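Local coordinates for protein 3-ketosteroid-delta4-5alpha-dehydrogenase (Rhodococcus jostii, PDB 4AT2) that probably catalyses the FAD-dependent introduction of the delta4 double bond into 3-keto-5alpha-steroids during steroid catabolism, at residues A[275-280]-A[307-312]. Residues are numbered along the deposited sequence; the frame is centred on the assembly and turned at random.
Sequences PRLIGR and DATEVA. With ASD (4-androstene-3-17-dione), chain B.
A single water joins Arg-276 to residues 307-312, and the polar link between the two segments runs through it: it accepts from Arg-276 NE at 2.8 Å, donates to the backbone O of Asp-307 at 2.8 Å, and is hydrogen-bonded to Thr-309 OG1. The fold element on one side is strand 309-313, an outer strand of a three-stranded antiparallel sheet; on the other, a 3-10 turn (275-277) runs into a type II beta turn from Leu-277 to Arg-280, closed by Arg-280 N on Leu-277 O. In Thr-309, OG1 is flanked by the backbone N and the carbonyl carbon (chi1 59°), where it meets the water, and CG2 is left for apolar packing. That methyl meets the leucine tip to tip, Leu-277 CD1 lying 3.6 Å from Thr-309 CG2. Replacing Leu-277 by alanine would remove CG and both delta methyls, and would probably open a gap beside Thr-309 CG2. Arg-276 NH2 also lies 4.4 Å from Asp-307 OD2, but the oxygen is far off the plane of the guanidinium, so any attraction is probably electrostatic only, with no N-H aimed at it. Phe-349 of helix 340-350 makes a cation-pi contact with the same arginine, and Asp-307 packs on Asp-307 of the second subunit, so the contact borders the interface with that subunit. The strand's other side faces the active site: Glu-310 and Ala-312 belong to the pocket of bound 4-androstene-3,17-dione, Ala-312 CB lying 3.6 Å from steroid C11. Farther along the turn, Arg-280 folds back on its own segment, its NH1 donating to Arg-276 O at 2.8 Å from above the carbonyl plane, 40° out of it.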
loop_
_atom_site.group_PDB
_atom_site.type_symbol
_atom_site.label_atom_id
_atom_site.label_comp_id
_atom_site.label_asym_id
_atom_site.label_seq_id
_atom_site.Cartn_x
_atom_site.Cartn_y
_atom_site.Cartn_z
ATOM N N PRO A 275 7.417 0.371 -0.485
ATOM C CA PRO A 275 8.548 -0.343 -1.084
ATOM C C PRO A 275 8.568 -0.362 -2.622
ATOM O O PRO A 275 9.596 -0.710 -3.207
ATOM C CB PRO A 275 8.416 -1.764 -0.507
ATOM C CG PRO A 275 6.986 -1.895 -0.148
ATOM C CD PRO A 275 6.552 -0.532 0.301
ATOM N N ARG A 276 7.460 0.007 -3.261
ATOM C CA ARG A 276 7.461 0.127 -4.732
ATOM C C ARG A 276 8.412 1.231 -5.224
ATOM O O ARG A 276 8.755 1.275 -6.414
ATOM C CB ARG A 276 6.034 0.294 -5.287
ATOM C CG ARG A 276 5.178 -0.963 -5.107
ATOM C CD ARG A 276 3.794 -0.862 -5.738
ATOM N NE ARG A 276 2.915 0.080 -5.047
ATOM C CZ ARG A 276 1.585 0.085 -5.146
ATOM N NH1 ARG A 276 0.957 -0.814 -5.908
ATOM N NH2 ARG A 276 0.877 0.991 -4.485
ATOM N N LEU A 277 8.866 2.102 -4.311
ATOM C CA LEU A 277 9.821 3.165 -4.660
ATOM C C LEU A 277 11.285 2.819 -4.408
ATOM O O LEU A 277 12.166 3.611 -4.731
ATOM C CB LEU A 277 9.491 4.478 -3.926
ATOM C CG LEU A 277 8.257 5.230 -4.435
ATOM C CD1 LEU A 277 8.171 6.570 -3.717
ATOM C CD2 LEU A 277 8.252 5.416 -5.950
ATOM N N ILE A 278 11.549 1.646 -3.841
ATOM C CA ILE A 278 12.925 1.207 -3.616
ATOM C C ILE A 278 13.702 1.255 -4.931
ATOM O O ILE A 278 13.294 0.656 -5.927
ATOM C CB ILE A 278 12.999 -0.213 -3.000
ATOM C CG1 ILE A 278 12.477 -0.207 -1.556
ATOM C CG2 ILE A 278 14.434 -0.722 -3.027
ATOM C CD1 ILE A 278 12.123 -1.585 -1.027
ATOM N N GLY A 279 14.794 2.010 -4.925
ATOM C CA GLY A 279 15.662 2.121 -6.091
ATOM C C GLY A 279 15.175 3.050 -7.187
ATOM O O GLY A 279 15.808 3.147 -8.233
ATOM N N ARG A 280 14.054 3.736 -6.963
ATOM C CA ARG A 280 13.536 4.657 -7.988
ATOM C C ARG A 280 12.996 5.974 -7.415
ATOM O O ARG A 280 11.860 6.368 -7.705
ATOM C CB ARG A 280 12.497 3.962 -8.893
ATOM C CG ARG A 280 11.285 3.392 -8.176
ATOM C CD ARG A 280 10.358 2.653 -9.139
ATOM N NE ARG A 280 11.034 1.530 -9.801
ATOM C CZ ARG A 280 11.100 0.294 -9.311
ATOM N NH1 ARG A 280 10.527 0.002 -8.149
ATOM N NH2 ARG A 280 11.746 -0.657 -9.984
ATOM N N ASP A 307 1.425 3.937 1.873
ATOM C CA ASP A 307 1.853 3.279 0.646
ATOM C C ASP A 307 1.642 4.130 -0.610
ATOM O O ASP A 307 2.090 3.735 -1.678
ATOM C CB ASP A 307 1.074 1.981 0.481
ATOM C CG ASP A 307 -0.420 2.218 0.402
ATOM O OD1 ASP A 307 -0.996 2.858 1.312
ATOM O OD2 ASP A 307 -1.033 1.762 -0.567
ATOM N N ALA A 308 0.958 5.272 -0.494
ATOM C CA ALA A 308 0.578 6.058 -1.681
ATOM C C ALA A 308 1.788 6.755 -2.292
ATOM O O ALA A 308 2.583 7.374 -1.585
ATOM C CB ALA A 308 -0.509 7.071 -1.339
ATOM N N THR A 309 1.947 6.620 -3.607
ATOM C CA THR A 309 3.100 7.210 -4.295
ATOM C C THR A 309 2.733 7.811 -5.643
ATOM O O THR A 309 2.096 7.150 -6.472
ATOM C CB THR A 309 4.213 6.171 -4.560
ATOM O OG1 THR A 309 3.680 5.104 -5.350
ATOM C CG2 THR A 309 4.734 5.585 -3.260
ATOM N N GLU A 310 3.166 9.052 -5.855
ATOM C CA GLU A 310 3.188 9.634 -7.189
ATOM C C GLU A 310 4.204 8.841 -8.012
ATOM O O GLU A 310 5.239 8.417 -7.475
ATOM C CB GLU A 310 3.603 11.106 -7.117
ATOM C CG GLU A 310 3.684 11.809 -8.476
ATOM C CD GLU A 310 5.010 11.650 -9.229
ATOM O OE1 GLU A 310 6.034 11.210 -8.658
ATOM O OE2 GLU A 310 5.047 11.988 -10.435
ATOM N N VAL A 311 3.921 8.638 -9.298
ATOM C CA VAL A 311 4.840 7.910 -10.183
ATOM C C VAL A 311 4.904 8.614 -11.530
ATOM O O VAL A 311 3.895 8.727 -12.217
ATOM C CB VAL A 311 4.416 6.438 -10.396
ATOM C CG1 VAL A 311 5.474 5.714 -11.216
ATOM C CG2 VAL A 311 4.196 5.708 -9.066
ATOM N N ALA A 312 6.090 9.081 -11.900
ATOM C CA ALA A 312 6.312 9.711 -13.198
ATOM C C ALA A 312 6.821 8.658 -14.175
ATOM O O ALA A 312 7.264 7.597 -13.763
ATOM C CB ALA A 312 7.313 10.846 -13.066
HETATM C C1 ASD B . 5.675 15.610 -10.733
HETATM C C10 ASD B . 5.530 15.843 -12.248
HETATM C C11 ASD B . 7.644 14.436 -12.733
HETATM C C12 ASD B . 9.010 14.283 -13.445
HETATM C C13 ASD B . 8.923 14.775 -14.887
HETATM C C14 ASD B . 8.409 16.214 -14.882
HETATM C C15 ASD B . 8.765 16.782 -16.264
HETATM C C16 ASD B . 10.167 16.211 -16.537
HETATM C C17 ASD B . 10.215 15.005 -15.612
HETATM C C18 ASD B . 8.142 13.793 -15.767
HETATM C C19 ASD B . 4.611 14.777 -12.849
HETATM C C2 ASD B . 4.366 15.784 -9.933
HETATM C C3 ASD B . 3.585 17.004 -10.373
HETATM C C4 ASD B . 4.009 17.733 -11.595
HETATM C C5 ASD B . 4.862 17.187 -12.494
HETATM C C6 ASD B . 5.090 17.941 -13.798
HETATM C C7 ASD B . 6.530 17.824 -14.296
HETATM C C8 ASD B . 6.980 16.364 -14.336
HETATM C C9 ASD B . 6.940 15.804 -12.891
HETATM O O1 ASD B . 2.629 17.407 -9.711
HETATM O O2 ASD B . 11.192 14.278 -15.483
HETATM O O HOH W 1 3.102 2.671 -4.009
#